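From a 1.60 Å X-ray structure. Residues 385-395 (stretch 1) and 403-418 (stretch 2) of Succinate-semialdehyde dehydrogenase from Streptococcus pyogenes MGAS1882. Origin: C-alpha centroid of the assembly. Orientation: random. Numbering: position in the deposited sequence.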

# COMPACT_ATOMS: atom_id res chain seq x y z
N ASN A 385 -17.09 -9.14 7.74
CA ASN A 385 -16.52 -8.07 6.93
C ASN A 385 -15.22 -7.56 7.53
O ASN A 385 -14.54 -6.75 6.92
N TYR A 386 -14.89 -8.05 8.71
CA TYR A 386 -13.66 -7.66 9.40
C TYR A 386 -12.67 -8.80 9.44
O TYR A 386 -13.02 -9.96 9.21
N GLY A 387 -11.42 -8.48 9.74
CA GLY A 387 -10.43 -9.53 9.92
C GLY A 387 -9.19 -8.92 10.53
O GLY A 387 -8.14 -8.88 9.90
N LEU A 388 -9.31 -8.44 11.77
CA LEU A 388 -8.18 -7.76 12.39
C LEU A 388 -7.39 -8.70 13.28
O LEU A 388 -6.25 -9.07 12.95
N GLY A 389 -7.99 -9.10 14.40
CA GLY A 389 -7.35 -10.02 15.32
C GLY A 389 -8.18 -11.26 15.56
O GLY A 389 -8.83 -11.78 14.66
N GLY A 390 -8.17 -11.73 16.81
CA GLY A 390 -8.88 -12.95 17.15
C GLY A 390 -8.08 -13.79 18.11
O GLY A 390 -6.88 -13.57 18.27
N THR A 391 -8.74 -14.75 18.74
CA THR A 391 -8.10 -15.61 19.73
C THR A 391 -8.46 -17.05 19.46
O THR A 391 -9.59 -17.34 19.09
N ILE A 392 -7.48 -17.94 19.61
CA ILE A 392 -7.78 -19.37 19.62
C ILE A 392 -7.42 -19.90 21.00
O ILE A 392 -6.27 -19.77 21.45
N PHE A 393 -8.41 -20.48 21.68
CA PHE A 393 -8.21 -21.06 23.01
C PHE A 393 -8.18 -22.58 22.93
O PHE A 393 -9.19 -23.22 22.63
N SER A 394 -7.00 -23.14 23.19
CA SER A 394 -6.76 -24.57 23.07
C SER A 394 -5.53 -24.97 23.88
O SER A 394 -4.50 -24.29 23.83
N SER A 395 -5.63 -26.08 24.61
CA SER A 395 -4.49 -26.54 25.41
C SER A 395 -3.48 -27.33 24.58
O SER A 395 -2.44 -27.73 25.09
N VAL A 403 -5.66 -24.19 13.72
CA VAL A 403 -6.91 -23.44 13.60
C VAL A 403 -6.65 -21.96 13.30
O VAL A 403 -7.32 -21.37 12.46
N ALA A 404 -5.65 -21.37 13.96
CA ALA A 404 -5.31 -19.97 13.73
C ALA A 404 -5.04 -19.68 12.25
O ALA A 404 -5.51 -18.68 11.71
N ALA A 405 -4.30 -20.58 11.60
CA ALA A 405 -3.94 -20.39 10.20
C ALA A 405 -5.17 -20.39 9.31
O ALA A 405 -5.18 -19.77 8.24
N LYS A 406 -6.22 -21.08 9.75
CA LYS A 406 -7.45 -21.15 8.95
C LYS A 406 -8.34 -19.92 9.08
O LYS A 406 -9.30 -19.78 8.32
N ILE A 407 -8.03 -19.04 10.02
CA ILE A 407 -8.84 -17.83 10.21
C ILE A 407 -8.38 -16.73 9.26
O ILE A 407 -7.17 -16.45 9.15
N GLU A 408 -9.34 -16.12 8.57
CA GLU A 408 -9.08 -15.00 7.67
C GLU A 408 -9.00 -13.72 8.50
O GLU A 408 -10.00 -13.02 8.71
N THR A 409 -7.79 -13.42 8.97
CA THR A 409 -7.57 -12.29 9.86
C THR A 409 -6.08 -11.99 9.91
O THR A 409 -5.25 -12.83 9.57
N GLY A 410 -5.73 -10.78 10.36
CA GLY A 410 -4.33 -10.37 10.37
C GLY A 410 -3.53 -10.83 11.58
O GLY A 410 -2.30 -10.86 11.54
N MET A 411 -4.22 -11.16 12.67
CA MET A 411 -3.56 -11.54 13.91
C MET A 411 -4.33 -12.62 14.67
O MET A 411 -5.55 -12.57 14.76
N SER A 412 -3.60 -13.57 15.24
CA SER A 412 -4.23 -14.60 16.06
C SER A 412 -3.49 -14.71 17.38
O SER A 412 -2.28 -14.93 17.39
N PHE A 413 -4.22 -14.54 18.48
CA PHE A 413 -3.63 -14.59 19.81
C PHE A 413 -4.01 -15.90 20.46
O PHE A 413 -5.19 -16.23 20.59
N ILE A 414 -3.00 -16.66 20.86
CA ILE A 414 -3.24 -18.01 21.38
C ILE A 414 -3.41 -17.98 22.91
O ILE A 414 -2.54 -17.46 23.61
N ASN A 415 -4.52 -18.53 23.40
CA ASN A 415 -4.80 -18.61 24.84
C ASN A 415 -4.71 -17.28 25.57
O ASN A 415 -4.31 -17.21 26.73
N SER A 416 -5.13 -16.22 24.88
CA SER A 416 -4.96 -14.86 25.38
C SER A 416 -5.77 -13.90 24.53
O SER A 416 -6.08 -14.19 23.38
N GLY A 417 -6.11 -12.75 25.11
CA GLY A 417 -6.69 -11.66 24.35
C GLY A 417 -5.59 -10.94 23.59
O GLY A 417 -4.44 -11.39 23.58
N TRP A 418 -5.91 -9.81 22.97
CA TRP A 418 -4.91 -9.11 22.17
C TRP A 418 -3.77 -8.58 23.01
O TRP A 418 -3.91 -8.35 24.22

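Ile392 is the apolar centre of this contact, with more surface covered by the other stretch than any other residue here. It lies on a short strand running parallel to 411-414, and its side chain leaves the sheet on the same face as that of its bridge partner Ile414. Both isoleucines take the m,m rotamer. The end of Ile414 bends back, bringing its CD1 to 3.9 Å from Ile392 CB. Beyond them the helix and the turn after it complete the pocket: Ile392 CD1 lies 3.8 Å from Val403 CG1 (chi1 t) and 4.2 Å from Ile407 CG1 (m,m), while Ile392 CG1 sits 4.0 Å from Ala404 CB. The helix backbone is itself in contact here, Ala404 CA lying 3.9 Å from Ile392 CG1. One branched side chain thus ties strand to strand and sheet to helix.

The backbone holds this register: Phe413 N donates to Gly390 O (2.8 Å), Ile392 N to Phe413 O (3.0 Å), and Asn415 N to Ile392 O (2.9 Å).

On the opposite face are Thr391 and Phe413, both m at chi1. Their side chains are only loosely apposed, Thr391 OG1 being 4.1 Å from Phe413 CB; that hydroxyl instead donates to Ser416 O at 2.7 Å, pinning the chain beyond the strand. Further back, Leu388 points its CB away, yet its t,p rotamer leaves CD1 3.8 Å from CE of Met411 (m,t,m). At Gly387 a CB would fall 2.8 Å from Glu408 O, a clash; at Gly390 the backbone angles alone call for glycine, since a CB would jam against the preceding carbonyl O.

Toward the polar edge, Thr409 adopts t and its OG1 donates to Gly389 O at 2.7 Å, a side chain capturing a carbonyl of the glycine-rich turn. Nearby, Gly410 N donates to Gly387 O at 3.1 Å and makes a weak bond, also 3.1 Å, to Leu388 O. A water lies 2.7 Å from Tyr386 O and 2.6 Å from Glu408 O, linking two carbonyls that cannot bond each other. The Tyr386 ring itself leads away from the contact.

At the other end Asn415, chi1 m, acts as a two-handed clamp on Ser394: Ser394 N donates to Asn415 OD1 and Asn415 ND2 donates to Ser394 O, each at 2.9 Å. Its positive phi accompanies the turn out of the strand. Phe393, with chi1 between wells at -128°, brings its ring face over this residue, Asn415 CA lying 3.8 Å from the ring centroid in a CH-pi contact.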

# COMPACT_ATOMS: atom_id res chain seq x y z
CB ASN A 385 -17.50 -6.91 6.82
CG ASN A 385 -18.72 -7.27 6.01
OD1 ASN A 385 -18.60 -7.96 4.99
ND2 ASN A 385 -19.89 -6.83 6.45
CB TYR A 386 -14.00 -7.24 10.83
CG TYR A 386 -15.03 -6.15 10.91
CD1 TYR A 386 -16.38 -6.46 11.05
CD2 TYR A 386 -14.65 -4.82 10.84
CE1 TYR A 386 -17.33 -5.45 11.12
CE2 TYR A 386 -15.60 -3.81 10.91
CZ TYR A 386 -16.93 -4.14 11.05
OH TYR A 386 -17.87 -3.13 11.12
CB LEU A 388 -8.64 -6.54 13.19
CG LEU A 388 -7.50 -5.70 13.79
CD1 LEU A 388 -6.50 -5.22 12.73
CD2 LEU A 388 -8.11 -4.52 14.50
CB THR A 391 -8.59 -15.24 21.13
OG1 THR A 391 -8.06 -13.95 21.50
CG2 THR A 391 -8.16 -16.28 22.18
CB ILE A 392 -6.98 -20.16 18.56
CG1 ILE A 392 -7.14 -19.56 17.16
CG2 ILE A 392 -7.39 -21.63 18.60
CD1 ILE A 392 -8.57 -19.50 16.66
CB PHE A 393 -9.27 -20.57 24.00
CG PHE A 393 -8.69 -20.01 25.25
CD1 PHE A 393 -8.36 -20.84 26.31
CD2 PHE A 393 -8.42 -18.66 25.35
CE1 PHE A 393 -7.80 -20.34 27.45
CE2 PHE A 393 -7.85 -18.14 26.50
CZ PHE A 393 -7.54 -18.99 27.55
CB SER A 394 -6.55 -24.95 21.60
OG SER A 394 -6.14 -26.31 21.49
CB SER A 395 -4.97 -27.39 26.59
OG SER A 395 -5.62 -28.56 26.13
CB VAL A 403 -7.78 -23.58 14.86
CG1 VAL A 403 -9.02 -22.72 14.73
CG2 VAL A 403 -8.18 -25.05 15.04
CB ALA A 404 -4.09 -19.57 14.57
CB ALA A 405 -2.96 -21.47 9.74
CB LYS A 406 -8.23 -22.42 9.30
CG LYS A 406 -7.50 -23.69 8.92
CD LYS A 406 -8.28 -24.93 9.34
CE LYS A 406 -7.57 -26.19 8.88
NZ LYS A 406 -8.26 -27.40 9.41
CB ILE A 407 -8.78 -17.30 11.66
CG1 ILE A 407 -9.07 -18.42 12.66
CG2 ILE A 407 -9.79 -16.17 11.85
CD1 ILE A 407 -10.38 -19.16 12.39
CB GLU A 408 -10.19 -14.90 6.62
CG GLU A 408 -10.20 -16.08 5.67
CD GLU A 408 -11.30 -16.00 4.63
OE1 GLU A 408 -12.32 -15.32 4.88
OE2 GLU A 408 -11.15 -16.64 3.57
CB THR A 409 -8.07 -12.60 11.29
OG1 THR A 409 -8.09 -11.39 12.05
CG2 THR A 409 -7.17 -13.62 11.98
CB MET A 411 -3.39 -10.32 14.83
CG MET A 411 -2.54 -9.22 14.23
SD MET A 411 -2.50 -7.71 15.21
CE MET A 411 -4.16 -7.10 14.99
CB SER A 412 -4.23 -15.95 15.35
OG SER A 412 -5.02 -15.91 14.17
CB PHE A 413 -4.11 -13.39 20.63
CG PHE A 413 -3.78 -12.07 20.00
CD1 PHE A 413 -2.47 -11.60 20.00
CD2 PHE A 413 -4.76 -11.31 19.39
CE1 PHE A 413 -2.14 -10.39 19.40
CE2 PHE A 413 -4.45 -10.09 18.79
CZ PHE A 413 -3.14 -9.63 18.80
CB ILE A 414 -2.10 -18.98 20.99
CG1 ILE A 414 -1.90 -19.02 19.47
CG2 ILE A 414 -2.35 -20.39 21.57
CD1 ILE A 414 -3.15 -19.24 18.66
CB ASN A 415 -3.91 -19.66 25.50
CG ASN A 415 -4.24 -21.06 25.03
OD1 ASN A 415 -5.40 -21.37 24.78
ND2 ASN A 415 -3.23 -21.89 24.89
CB SER A 416 -3.49 -14.45 25.32
OG SER A 416 -2.96 -14.64 24.01
CB TRP A 418 -5.55 -7.95 21.40
CG TRP A 418 -5.77 -6.74 22.25
CD1 TRP A 418 -6.71 -6.60 23.23
CD2 TRP A 418 -5.02 -5.51 22.22
NE1 TRP A 418 -6.60 -5.36 23.80
CE2 TRP A 418 -5.58 -4.67 23.21
CE3 TRP A 418 -3.95 -5.04 21.46
CZ2 TRP A 418 -5.09 -3.38 23.45
CZ3 TRP A 418 -3.47 -3.76 21.69
CH2 TRP A 418 -4.04 -2.95 22.69
O HOH W 1 -12.56 -12.53 8.43